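Local coordinates for protein nitrilotriacetate monooxygenase (PDB 3SDO) that probably acts as a flavin-dependent monooxygenase of the NtaA/SnaA/DszA family, using FMN and molecular oxygen to oxidise its substrate, at residues A[44-49]-A[84-89]; A[54-59]-A[429-434]; A[338-343]-A[356-361]. All coordinates share one frame; numbering follows the deposited sequence.

Interaction 1 (A[44-49]-A[84-89]); sequences DRARRA and SALAVL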
ATOM      1  N   ASP A  44       6.081  -2.068  16.442  1.00 15.75           N
ATOM      2  CA  ASP A  44       6.730  -2.753  17.553  1.00 17.04           C
ATOM      3  C   ASP A  44       7.207  -4.162  17.173  1.00 17.17           C
ATOM      4  O   ASP A  44       8.376  -4.512  17.402  1.00 16.92           O
ATOM      5  CB  ASP A  44       5.782  -2.803  18.742  1.00 17.82           C
ATOM      6  CG  ASP A  44       6.322  -3.627  19.887  1.00 20.22           C
ATOM      7  OD1 ASP A  44       6.866  -3.034  20.819  1.00 25.22           O
ATOM      8  OD2 ASP A  44       6.221  -4.861  19.849  1.00 19.87           O
ATOM      9  N   ARG A  45       6.329  -4.934  16.533  1.00 17.00           N
ATOM     10  CA  ARG A  45       6.671  -6.275  16.086  1.00 17.16           C
ATOM     11  C   ARG A  45       7.725  -6.280  14.972  1.00 17.48           C
ATOM     12  O   ARG A  45       8.645  -7.089  15.006  1.00 17.66           O
ATOM     13  CB  ARG A  45       5.431  -7.031  15.662  1.00 16.68           C
ATOM     14  CG  ARG A  45       4.374  -7.194  16.758  1.00 15.39           C
ATOM     15  CD  ARG A  45       4.801  -8.109  17.861  1.00 15.71           C
ATOM     16  NE  ARG A  45       5.650  -7.455  18.858  1.00 16.44           N
ATOM     17  CZ  ARG A  45       6.260  -8.073  19.862  1.00 18.37           C
ATOM     18  NH1 ARG A  45       7.009  -7.369  20.713  1.00 19.19           N
ATOM     19  NH2 ARG A  45       6.114  -9.380  20.038  1.00 20.58           N
ATOM     20  N   ALA A  46       7.614  -5.382  13.995  1.00 17.90           N
ATOM     21  CA  ALA A  46       8.633  -5.295  12.945  1.00 18.01           C
ATOM     22  C   ALA A  46      10.000  -4.957  13.538  1.00 18.08           C
ATOM     23  O   ALA A  46      11.006  -5.556  13.149  1.00 17.84           O
ATOM     24  CB  ALA A  46       8.235  -4.276  11.838  1.00 17.68           C
ATOM     25  N   ARG A  47      10.029  -4.030  14.500  1.00 18.41           N
ATOM     26  CA  ARG A  47      11.293  -3.634  15.154  1.00 18.56           C
ATOM     27  C   ARG A  47      11.880  -4.738  16.017  1.00 18.66           C
ATOM     28  O   ARG A  47      13.075  -4.963  16.014  1.00 18.50           O
ATOM     29  CB  ARG A  47      11.109  -2.360  15.978  1.00 18.33           C
ATOM     30  CG  ARG A  47      10.985  -1.132  15.086  1.00 18.85           C
ATOM     31  CD  ARG A  47      10.698   0.091  15.897  1.00 20.10           C
ATOM     32  NE  ARG A  47      10.833   1.323  15.121  1.00 19.95           N
ATOM     33  CZ  ARG A  47      10.428   2.508  15.557  1.00 25.09           C
ATOM     34  NH1 ARG A  47       9.821   2.618  16.750  1.00 26.22           N
ATOM     35  NH2 ARG A  47      10.641   3.589  14.822  1.00 25.68           N
ATOM     36  N   ARG A  48      11.010  -5.449  16.716  1.00 19.04           N
ATOM     37  CA  ARG A  48      11.401  -6.608  17.517  1.00 18.80           C
ATOM     38  C   ARG A  48      12.088  -7.644  16.637  1.00 18.18           C
ATOM     39  O   ARG A  48      13.160  -8.155  16.981  1.00 18.73           O
ATOM     40  CB  ARG A  48      10.157  -7.215  18.170  1.00 18.89           C
ATOM     41  CG  ARG A  48      10.423  -8.156  19.321  1.00 19.66           C
ATOM     42  CD  ARG A  48      10.855  -7.396  20.550  1.00 23.47           C
ATOM     43  NE  ARG A  48      10.674  -8.168  21.771  1.00 26.27           N
ATOM     44  CZ  ARG A  48      11.585  -8.965  22.324  1.00 26.14           C
ATOM     45  NH1 ARG A  48      12.789  -9.121  21.793  1.00 27.33           N
ATOM     46  NH2 ARG A  48      11.290  -9.583  23.444  1.00 27.06           N
ATOM     47  N   ALA A  49      11.476  -7.956  15.499  1.00 17.35           N
ATOM     48  CA  ALA A  49      12.064  -8.902  14.558  1.00 16.86           C
ATOM     49  C   ALA A  49      13.386  -8.381  13.967  1.00 16.04           C
ATOM     50  O   ALA A  49      14.377  -9.109  13.915  1.00 14.79           O
ATOM     51  CB  ALA A  49      11.058  -9.246  13.436  1.00 15.47           C
ATOM     52  N   SER A  84       4.996   0.606   3.376  1.00 15.63           N
ATOM     53  CA  SER A  84       5.642   1.873   3.073  1.00 15.53           C
ATOM     54  C   SER A  84       5.823   2.689   4.366  1.00 15.69           C
ATOM     55  O   SER A  84       6.870   3.279   4.600  1.00 15.27           O
ATOM     56  CB  SER A  84       4.811   2.653   2.045  1.00 15.59           C
ATOM     57  OG  SER A  84       4.771   1.995   0.782  1.00 14.99           O
ATOM     58  N   ALA A  85       4.790   2.690   5.213  1.00 15.69           N
ATOM     59  CA  ALA A  85       4.865   3.302   6.543  1.00 15.63           C
ATOM     60  C   ALA A  85       5.925   2.585   7.436  1.00 15.52           C
ATOM     61  O   ALA A  85       6.710   3.237   8.101  1.00 15.47           O
ATOM     62  CB  ALA A  85       3.452   3.313   7.205  1.00 15.48           C
ATOM     63  N   LEU A  86       5.948   1.251   7.423  1.00 15.62           N
ATOM     64  CA  LEU A  86       6.915   0.481   8.203  1.00 15.78           C
ATOM     65  C   LEU A  86       8.370   0.726   7.743  1.00 16.09           C
ATOM     66  O   LEU A  86       9.288   0.772   8.579  1.00 16.92           O
ATOM     67  CB  LEU A  86       6.614  -1.038   8.145  1.00 15.01           C
ATOM     68  CG  LEU A  86       5.376  -1.510   8.924  1.00 14.39           C
ATOM     69  CD1 LEU A  86       5.187  -2.982   8.731  1.00 13.36           C
ATOM     70  CD2 LEU A  86       5.491  -1.171  10.404  1.00 12.45           C
ATOM     71  N   ALA A  87       8.558   0.907   6.436  1.00 15.75           N
ATOM     72  CA  ALA A  87       9.891   1.098   5.831  1.00 16.83           C
ATOM     73  C   ALA A  87      10.650   2.224   6.519  1.00 18.08           C
ATOM     74  O   ALA A  87      11.838   2.131   6.813  1.00 18.69           O
ATOM     75  CB  ALA A  87       9.738   1.433   4.349  1.00 15.76           C
ATOM     76  N   VAL A  88       9.908   3.285   6.805  1.00 18.55           N
ATOM     77  CA  VAL A  88      10.458   4.536   7.253  1.00 20.14           C
ATOM     78  C   VAL A  88      10.730   4.523   8.789  1.00 19.26           C
ATOM     79  O   VAL A  88      11.463   5.366   9.333  1.00 19.23           O
ATOM     80  CB  VAL A  88       9.451   5.631   6.717  1.00 21.60           C
ATOM     81  CG1 VAL A  88       8.930   6.504   7.795  1.00 22.49           C
ATOM     82  CG2 VAL A  88      10.032   6.313   5.498  1.00 24.45           C
ATOM     83  N   LEU A  89      10.171   3.537   9.477  1.00 17.84           N
ATOM     84  CA  LEU A  89      10.388   3.366  10.899  1.00 18.05           C
ATOM     85  C   LEU A  89      11.311   2.185  11.177  1.00 17.79           C
ATOM     86  O   LEU A  89      11.480   1.799  12.316  1.00 17.55           O
ATOM     87  CB  LEU A  89       9.045   3.190  11.639  1.00 18.04           C
ATOM     88  CG  LEU A  89       8.073   4.367  11.495  1.00 19.78           C
ATOM     89  CD1 LEU A  89       6.701   4.064  12.108  1.00 19.02           C
ATOM     90  CD2 LEU A  89       8.685   5.708  12.130  1.00 18.52           C
TER
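R47 reaches from helix 39-51 to the backbone carbonyl of L89, just beyond the body of helix 79-88. Two hydrogen bonds make this grip. R47 NE gives the shorter one, 2.9 Å to L89 O, with an N-H...O angle of 154°. R47 NH2 gives the second, 3.2 Å to the same L89 O and more bent, at 137°. The oxygen sits at the edge formed by NE and NH2, close to the plane of the guanidinium. Both nitrogens lie in the carbonyl plane, and NH2 comes in on a lone pair. The R47 chain is extended from CG to NE, which carries the guanidinium across to L89. Van der Waals contact accompanies the bonds: R47 NH2 lies 3.6 Å from L89 CB and 3.9 Å from L89 CD2.

Apolar packing is the second kind of contact. Deeper in, A46 CB faces L86 CD2 at 4.4 Å, a loose touch between two buried side chains. V43 of helix 39-51 packs on both L86 and L89.

Charge pairing ties helix 39-51 to another neighbour. R45 is salt-bridged to D44 in its own helix and to D406 of helix 401-418. The contact also borders the dimer interface: V88 packs on F39, and L89 on V88, of the second subunit.

The two helices belong to the outer layer of the TIM-barrel-like fold of the luciferase family. Across the contact the polar link is two N-H groups of one side chain converging on a single carbonyl oxygen. The two bonds together hold the guanidinium edge-on to L89 O, and the positive charge of R47 probably adds to its pull on that oxygen.

Interaction 2 (A[54-59]-A[429-434]); sequences IAFAFI and ATLRDH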
ATOM      1  N   ILE A  54      16.056 -11.014  12.095  1.00 17.68           N
ATOM      2  CA  ILE A  54      15.114 -11.628  11.170  1.00 17.31           C
ATOM      3  C   ILE A  54      15.163 -10.858   9.838  1.00 16.71           C
ATOM      4  O   ILE A  54      15.181  -9.641   9.803  1.00 15.67           O
ATOM      5  CB  ILE A  54      13.690 -11.723  11.797  1.00 16.64           C
ATOM      6  CG1 ILE A  54      13.715 -12.733  12.935  1.00 17.89           C
ATOM      7  CG2 ILE A  54      12.642 -12.153  10.774  1.00 16.87           C
ATOM      8  CD1 ILE A  54      12.399 -12.872  13.722  1.00 17.04           C
ATOM      9  N   ALA A  55      15.224 -11.591   8.742  1.00 17.25           N
ATOM     10  CA  ALA A  55      15.545 -10.992   7.419  1.00 16.81           C
ATOM     11  C   ALA A  55      14.405 -10.170   6.809  1.00 16.61           C
ATOM     12  O   ALA A  55      14.651  -9.194   6.097  1.00 16.46           O
ATOM     13  CB  ALA A  55      15.920 -12.087   6.443  1.00 17.34           C
ATOM     14  N   PHE A  56      13.161 -10.601   7.004  1.00 16.30           N
ATOM     15  CA  PHE A  56      12.030  -9.873   6.398  1.00 16.31           C
ATOM     16  C   PHE A  56      10.755 -10.013   7.224  1.00 16.48           C
ATOM     17  O   PHE A  56      10.592 -10.986   7.961  1.00 16.60           O
ATOM     18  CB  PHE A  56      11.795 -10.286   4.918  1.00 15.52           C
ATOM     19  CG  PHE A  56      11.457 -11.712   4.726  1.00 16.34           C
ATOM     20  CD1 PHE A  56      12.455 -12.659   4.671  1.00 14.97           C
ATOM     21  CD2 PHE A  56      10.125 -12.137   4.630  1.00 14.85           C
ATOM     22  CE1 PHE A  56      12.141 -14.009   4.506  1.00 17.31           C
ATOM     23  CE2 PHE A  56       9.818 -13.466   4.476  1.00 17.56           C
ATOM     24  CZ  PHE A  56      10.819 -14.410   4.425  1.00 17.39           C
ATOM     25  N   ALA A  57       9.905  -8.992   7.133  1.00 15.84           N
ATOM     26  CA  ALA A  57       8.525  -9.039   7.601  1.00 16.04           C
ATOM     27  C   ALA A  57       7.651  -9.309   6.378  1.00 16.72           C
ATOM     28  O   ALA A  57       7.883  -8.718   5.316  1.00 16.91           O
ATOM     29  CB  ALA A  57       8.127  -7.692   8.281  1.00 16.40           C
ATOM     30  N   PHE A  58       6.672 -10.204   6.536  1.00 17.41           N
ATOM     31  CA  PHE A  58       5.758 -10.613   5.481  1.00 17.84           C
ATOM     32  C   PHE A  58       4.314 -10.259   5.887  1.00 18.01           C
ATOM     33  O   PHE A  58       3.847 -10.617   6.975  1.00 18.49           O
ATOM     34  CB  PHE A  58       5.916 -12.114   5.187  1.00 18.61           C
ATOM     35  CG  PHE A  58       4.855 -12.688   4.262  1.00 20.00           C
ATOM     36  CD1 PHE A  58       4.498 -12.036   3.097  1.00 24.39           C
ATOM     37  CD2 PHE A  58       4.223 -13.878   4.570  1.00 22.78           C
ATOM     38  CE1 PHE A  58       3.509 -12.557   2.248  1.00 24.99           C
ATOM     39  CE2 PHE A  58       3.237 -14.417   3.732  1.00 23.84           C
ATOM     40  CZ  PHE A  58       2.875 -13.757   2.578  1.00 24.90           C
ATOM     41  N   ILE A  59       3.660  -9.502   5.015  1.00 17.33           N
ATOM     42  CA  ILE A  59       2.279  -9.074   5.157  1.00 17.61           C
ATOM     43  C   ILE A  59       1.483  -9.826   4.112  1.00 17.78           C
ATOM     44  O   ILE A  59       1.573  -9.526   2.913  1.00 18.13           O
ATOM     45  CB  ILE A  59       2.128  -7.555   4.962  1.00 16.83           C
ATOM     46  CG1 ILE A  59       2.995  -6.803   5.977  1.00 17.41           C
ATOM     47  CG2 ILE A  59       0.657  -7.108   5.139  1.00 16.39           C
ATOM     48  CD1 ILE A  59       2.661  -7.138   7.454  1.00 15.82           C
ATOM     49  N   ALA A 429      22.692  -4.212   2.918  1.00 34.07           N
ATOM     50  CA  ALA A 429      21.776  -3.104   2.811  1.00 32.52           C
ATOM     51  C   ALA A 429      20.402  -3.587   2.371  1.00 29.75           C
ATOM     52  O   ALA A 429      19.394  -3.080   2.867  1.00 32.11           O
ATOM     53  CB  ALA A 429      22.336  -2.056   1.830  1.00 34.21           C
ATOM     54  N   THR A 430      20.345  -4.617   1.519  1.00 25.40           N
ATOM     55  CA  THR A 430      19.112  -4.948   0.790  1.00 21.46           C
ATOM     56  C   THR A 430      18.508  -6.278   1.238  1.00 20.39           C
ATOM     57  O   THR A 430      19.171  -7.078   1.894  1.00 18.78           O
ATOM     58  CB  THR A 430      19.407  -5.041  -0.722  1.00 21.30           C
ATOM     59  OG1 THR A 430      20.279  -6.141  -0.964  1.00 17.17           O
ATOM     60  CG2 THR A 430      20.069  -3.727  -1.292  1.00 19.66           C
ATOM     61  N   LEU A 431      17.265  -6.526   0.835  1.00 18.80           N
ATOM     62  CA  LEU A 431      16.654  -7.826   1.031  1.00 18.32           C
ATOM     63  C   LEU A 431      17.434  -8.947   0.313  1.00 17.59           C
ATOM     64  O   LEU A 431      17.734  -9.965   0.919  1.00 17.17           O
ATOM     65  CB  LEU A 431      15.185  -7.838   0.602  1.00 17.82           C
ATOM     66  CG  LEU A 431      14.445  -9.161   0.901  1.00 18.48           C
ATOM     67  CD1 LEU A 431      14.739  -9.647   2.340  1.00 16.47           C
ATOM     68  CD2 LEU A 431      12.900  -8.982   0.657  1.00 17.47           C
ATOM     69  N   ARG A 432      17.793  -8.744  -0.950  1.00 18.06           N
ATOM     70  CA  ARG A 432      18.699  -9.686  -1.649  1.00 18.78           C
ATOM     71  C   ARG A 432      19.974  -9.983  -0.820  1.00 19.47           C
ATOM     72  O   ARG A 432      20.323 -11.149  -0.604  1.00 19.81           O
ATOM     73  CB  ARG A 432      19.035  -9.191  -3.057  1.00 18.50           C
ATOM     74  CG  ARG A 432      17.818  -9.266  -3.998  1.00 18.64           C
ATOM     75  CD  ARG A 432      18.143  -8.905  -5.456  1.00 19.43           C
ATOM     76  NE  ARG A 432      16.885  -8.766  -6.164  1.00 18.53           N
ATOM     77  CZ  ARG A 432      16.198  -9.772  -6.684  1.00 20.13           C
ATOM     78  NH1 ARG A 432      16.681 -10.997  -6.663  1.00 20.19           N
ATOM     79  NH2 ARG A 432      15.013  -9.546  -7.230  1.00 20.87           N
ATOM     80  N   ASP A 433      20.641  -8.939  -0.334  1.00 20.37           N
ATOM     81  CA  ASP A 433      21.830  -9.110   0.520  1.00 21.08           C
ATOM     82  C   ASP A 433      21.579 -10.022   1.730  1.00 20.30           C
ATOM     83  O   ASP A 433      22.399 -10.913   2.040  1.00 19.04           O
ATOM     84  CB  ASP A 433      22.305  -7.776   1.087  1.00 22.05           C
ATOM     85  CG  ASP A 433      22.912  -6.844   0.060  1.00 25.79           C
ATOM     86  OD1 ASP A 433      23.354  -7.277  -1.042  1.00 29.39           O
ATOM     87  OD2 ASP A 433      22.967  -5.631   0.400  1.00 28.42           O
ATOM     88  N   HIS A 434      20.473  -9.788   2.435  1.00 19.93           N
ATOM     89  CA  HIS A 434      20.132 -10.589   3.615  1.00 20.63           C
ATOM     90  C   HIS A 434      19.975 -12.050   3.237  1.00 20.01           C
ATOM     91  O   HIS A 434      20.390 -12.937   3.984  1.00 19.03           O
ATOM     92  CB  HIS A 434      18.796 -10.175   4.255  1.00 21.18           C
ATOM     93  CG  HIS A 434      18.754  -8.772   4.748  1.00 27.10           C
ATOM     94  ND1 HIS A 434      19.891  -8.045   5.048  1.00 31.99           N
ATOM     95  CD2 HIS A 434      17.698  -7.954   5.003  1.00 30.31           C
ATOM     96  CE1 HIS A 434      19.535  -6.830   5.433  1.00 33.63           C
ATOM     97  NE2 HIS A 434      18.212  -6.759   5.436  1.00 31.82           N
TER
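A55 packs against H434 where the chain enters strand 56-59. A55 has the most surface buried in this contact. Its CB lies 4.1 Å from H434 CB. Its carbonyl oxygen faces two side chains of the short helix 431-435: A55 O is 3.5 Å from H434 CD2 and 3.8 Å from L431 CD1. Both are oxygen-to-carbon van der Waals contacts. The oxygen meets the imidazole obliquely.

L431 buries the next largest area. Its CG stands opposite the backbone N (chi1 -175°), which sends the branch toward A55 and F56. There CD1 meets A55 O and also F56 CB, the latter at 4.0 Å. The F56 side chain starts toward the helix, but its ring leads away and meets F217. V96 of the next strand touches both F56 and L431.

Strand 56-59 is one of the parallel strands of the TIM-barrel-like core, between strands 11-15 and 94-100. Helix 431-435, near the C-terminus of the chain, packs at the start of this strand. The F56 side chain lies about 10 Å from that of T98, a predicted FMN-binding residue.

H434 is held from several directions. Its NE2 is hydrogen-bonded to K92 O, in the loop before strand 94-100. T430 O lies over the centre of one ring face, 3.3 Å above the plane. The same carbonyl accepts the backbone N-H of H434. The start of the helix is fixed by a capping box: D433 N donates to T430 OG1 at 2.9 Å with an N-H...O angle of 163°, and T430 N donates to D433 OD2 at 3.0 Å, from above the carboxylate plane.

Interaction 3 (A[338-343]-A[356-361]); sequences DNIKRL and YEVSTR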
ATOM      1  N   ASP A 338     -15.047 -39.929   9.107  1.00 32.31           N
ATOM      2  CA  ASP A 338     -14.361 -41.201   9.376  1.00 33.02           C
ATOM      3  C   ASP A 338     -13.066 -40.971  10.177  1.00 33.24           C
ATOM      4  O   ASP A 338     -12.789 -41.699  11.130  1.00 32.81           O
ATOM      5  CB  ASP A 338     -14.056 -41.952   8.077  1.00 34.33           C
ATOM      6  CG  ASP A 338     -15.289 -42.633   7.475  1.00 34.57           C
ATOM      7  OD1 ASP A 338     -16.331 -42.747   8.159  1.00 31.33           O
ATOM      8  OD2 ASP A 338     -15.207 -43.072   6.308  1.00 32.16           O
ATOM      9  N   ASN A 339     -12.282 -39.969   9.799  1.00 33.91           N
ATOM     10  CA  ASN A 339     -11.042 -39.680  10.535  1.00 35.51           C
ATOM     11  C   ASN A 339     -11.352 -39.338  11.989  1.00 34.69           C
ATOM     12  O   ASN A 339     -10.669 -39.787  12.910  1.00 35.07           O
ATOM     13  CB  ASN A 339     -10.277 -38.499   9.923  1.00 36.36           C
ATOM     14  CG  ASN A 339      -9.713 -38.797   8.557  1.00 39.48           C
ATOM     15  OD1 ASN A 339      -9.572 -39.959   8.150  1.00 39.98           O
ATOM     16  ND2 ASN A 339      -9.358 -37.733   7.834  1.00 42.71           N
ATOM     17  N   ILE A 340     -12.395 -38.536  12.181  1.00 33.65           N
ATOM     18  CA  ILE A 340     -12.796 -38.097  13.507  1.00 33.21           C
ATOM     19  C   ILE A 340     -13.225 -39.301  14.371  1.00 34.01           C
ATOM     20  O   ILE A 340     -12.746 -39.486  15.503  1.00 34.33           O
ATOM     21  CB  ILE A 340     -13.917 -37.022  13.408  1.00 32.16           C
ATOM     22  CG1 ILE A 340     -13.329 -35.711  12.873  1.00 32.70           C
ATOM     23  CG2 ILE A 340     -14.563 -36.761  14.763  1.00 31.18           C
ATOM     24  CD1 ILE A 340     -14.364 -34.646  12.526  1.00 33.04           C
ATOM     25  N   LYS A 341     -14.098 -40.136  13.827  1.00 34.35           N
ATOM     26  CA  LYS A 341     -14.577 -41.314  14.561  1.00 35.44           C
ATOM     27  C   LYS A 341     -13.456 -42.328  14.855  1.00 37.72           C
ATOM     28  O   LYS A 341     -13.425 -42.933  15.930  1.00 38.55           O
ATOM     29  CB  LYS A 341     -15.763 -41.971  13.825  1.00 35.36           C
ATOM     30  CG  LYS A 341     -17.041 -41.117  13.850  1.00 32.48           C
ATOM     31  CD  LYS A 341     -18.237 -41.785  13.140  1.00 32.12           C
ATOM     32  CE  LYS A 341     -18.100 -41.759  11.623  1.00 32.36           C
ATOM     33  NZ  LYS A 341     -19.320 -42.269  10.900  1.00 30.38           N
ATOM     34  N   ARG A 342     -12.531 -42.504  13.919  1.00 39.67           N
ATOM     35  CA  ARG A 342     -11.405 -43.417  14.127  1.00 42.00           C
ATOM     36  C   ARG A 342     -10.557 -42.926  15.303  1.00 42.40           C
ATOM     37  O   ARG A 342     -10.199 -43.698  16.191  1.00 43.28           O
ATOM     38  CB  ARG A 342     -10.548 -43.511  12.860  1.00 43.52           C
ATOM     39  CG  ARG A 342      -9.472 -44.593  12.901  1.00 46.52           C
ATOM     40  CD  ARG A 342      -8.909 -44.881  11.510  1.00 49.50           C
ATOM     41  NE  ARG A 342      -8.613 -43.634  10.812  1.00 49.98           N
ATOM     42  CZ  ARG A 342      -9.169 -43.212   9.676  1.00 49.21           C
ATOM     43  NH1 ARG A 342     -10.059 -43.938   9.007  1.00 48.59           N
ATOM     44  NH2 ARG A 342      -8.802 -42.034   9.195  1.00 49.24           N
ATOM     45  N   LEU A 343     -10.243 -41.637  15.295  1.00 42.35           N
ATOM     46  CA  LEU A 343      -9.481 -41.004  16.372  1.00 43.31           C
ATOM     47  C   LEU A 343     -10.151 -41.227  17.726  1.00 42.93           C
ATOM     48  O   LEU A 343      -9.518 -41.692  18.679  1.00 43.64           O
ATOM     49  CB  LEU A 343      -9.360 -39.507  16.095  1.00 43.05           C
ATOM     50  CG  LEU A 343      -8.601 -38.632  17.092  1.00 44.44           C
ATOM     51  CD1 LEU A 343      -7.101 -38.700  16.818  1.00 47.70           C
ATOM     52  CD2 LEU A 343      -9.118 -37.194  16.991  1.00 44.55           C
ATOM     53  N   TYR A 356     -11.416 -30.196  20.103  1.00 32.35           N
ATOM     54  CA  TYR A 356     -10.200 -29.379  20.081  1.00 35.23           C
ATOM     55  C   TYR A 356      -9.127 -30.002  19.183  1.00 37.64           C
ATOM     56  O   TYR A 356      -8.440 -29.279  18.479  1.00 39.35           O
ATOM     57  CB  TYR A 356      -9.679 -29.104  21.506  1.00 35.51           C
ATOM     58  CG  TYR A 356     -10.364 -27.919  22.160  1.00 33.04           C
ATOM     59  CD1 TYR A 356     -11.415 -28.097  23.045  1.00 32.55           C
ATOM     60  CD2 TYR A 356      -9.976 -26.627  21.870  1.00 33.53           C
ATOM     61  CE1 TYR A 356     -12.049 -27.021  23.639  1.00 32.09           C
ATOM     62  CE2 TYR A 356     -10.603 -25.543  22.448  1.00 31.94           C
ATOM     63  CZ  TYR A 356     -11.641 -25.738  23.335  1.00 31.81           C
ATOM     64  OH  TYR A 356     -12.277 -24.669  23.926  1.00 30.08           O
ATOM     65  N   GLU A 357      -9.007 -31.333  19.190  1.00 38.74           N
ATOM     66  CA  GLU A 357      -8.153 -32.053  18.218  1.00 41.11           C
ATOM     67  C   GLU A 357      -8.399 -31.581  16.799  1.00 41.42           C
ATOM     68  O   GLU A 357      -7.459 -31.257  16.053  1.00 43.49           O
ATOM     69  CB  GLU A 357      -8.451 -33.563  18.236  1.00 41.03           C
ATOM     70  CG  GLU A 357      -7.679 -34.348  19.239  1.00 44.65           C
ATOM     71  CD  GLU A 357      -6.232 -34.454  18.880  1.00 50.10           C
ATOM     72  OE1 GLU A 357      -5.928 -34.515  17.668  1.00 53.61           O
ATOM     73  OE2 GLU A 357      -5.397 -34.464  19.813  1.00 54.54           O
ATOM     74  N   VAL A 358      -9.670 -31.610  16.422  1.00 39.94           N
ATOM     75  CA  VAL A 358     -10.117 -31.128  15.127  1.00 40.40           C
ATOM     76  C   VAL A 358      -9.758 -29.639  15.051  1.00 42.01           C
ATOM     77  O   VAL A 358      -8.816 -29.264  14.330  1.00 43.42           O
ATOM     78  CB  VAL A 358     -11.620 -31.405  14.955  1.00 38.74           C
ATOM     79  CG1 VAL A 358     -12.173 -30.799  13.674  1.00 39.90           C
ATOM     80  CG2 VAL A 358     -11.868 -32.938  14.971  1.00 37.83           C
ATOM     81  N   SER A 359     -10.432 -28.824  15.863  1.00 40.96           N
ATOM     82  CA  SER A 359     -10.182 -27.373  15.941  1.00 42.99           C
ATOM     83  C   SER A 359      -8.687 -26.968  15.982  1.00 45.89           C
ATOM     84  O   SER A 359      -8.182 -26.408  15.003  1.00 47.90           O
ATOM     85  CB  SER A 359     -10.909 -26.777  17.156  1.00 41.92           C
ATOM     86  N   THR A 360      -7.999 -27.266  17.099  1.00 46.41           N
ATOM     87  CA  THR A 360      -6.596 -26.845  17.339  1.00 48.91           C
ATOM     88  C   THR A 360      -5.613 -27.198  16.233  1.00 50.87           C
ATOM     89  O   THR A 360      -4.731 -26.397  15.918  1.00 52.64           O
ATOM     90  CB  THR A 360      -6.005 -27.448  18.635  1.00 49.11           C
ATOM     91  OG1 THR A 360      -6.851 -27.137  19.733  1.00 46.78           O
ATOM     92  CG2 THR A 360      -4.607 -26.885  18.922  1.00 51.38           C
ATOM     93  N   ARG A 361      -5.741 -28.403  15.689  1.00 50.47           N
ATOM     94  CA  ARG A 361      -4.964 -28.803  14.531  1.00 52.71           C
ATOM     95  C   ARG A 361      -5.206 -27.816  13.392  1.00 54.19           C
ATOM     96  O   ARG A 361      -4.264 -27.236  12.835  1.00 56.75           O
ATOM     97  CB  ARG A 361      -5.359 -30.216  14.078  1.00 51.28           C
TER
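I340 and V358 meet between helices 334-346 and 351-363. The I340 side chain can be followed outward. Its CB carries two branches, and CG1 is the one that turns to the other helix. CG1 lies beside the backbone N (chi1 -71°) and comes 3.8 Å from V358 CG2. CD1, at the tip, stays on the same methyl, 3.9 Å from V358 CG2. The two side chains cross at about a right angle. Beyond the pair, L304 of helix 297-307 touches both I340 and V358, and F307 of that helix also packs on V358.

One turn further on, L343 meets the aliphatic part of E357. L343 CD2 lies 3.9 Å from E357 CB and also 3.9 Å from E357 CG. The E357 chain bends after CG, at chi2 -70°. Its carboxylate has a weak, long ion pair from OE2 to R347. L349, in the loop joining the two helices, also touches L343.

The contact joins two helices consecutive in the chain, linked by a short loop, and both face helix 297-307. Methyl and methylene groups carry all of it across the two segments. Its cohesion therefore comes from hydrophobic burial and close packing, without directional polar bonds.

Interactions 1 and 2 are neighbours, with centres 12 Å apart. Helix 39-51 of interaction 1 runs on in the chain to strand 56-59 of interaction 2, and A49 O probably accepts a hydrogen bond from I54 N between them. Their segments alternate along the chain. Interaction 2 brings the C-terminal helix 431-435 back to the early part of the barrel. Interaction 3 is remote. Its centre lies 39 Å from that of interaction 1 and 38 Å from that of interaction 2, on the opposite side of the chain's centre. Its helix pair falls between residues 59 and 429. Interaction 1 joins two helices around the barrel, interaction 2 lays a C-terminal helix on a barrel strand, and interaction 3 packs a separate peripheral group of helices.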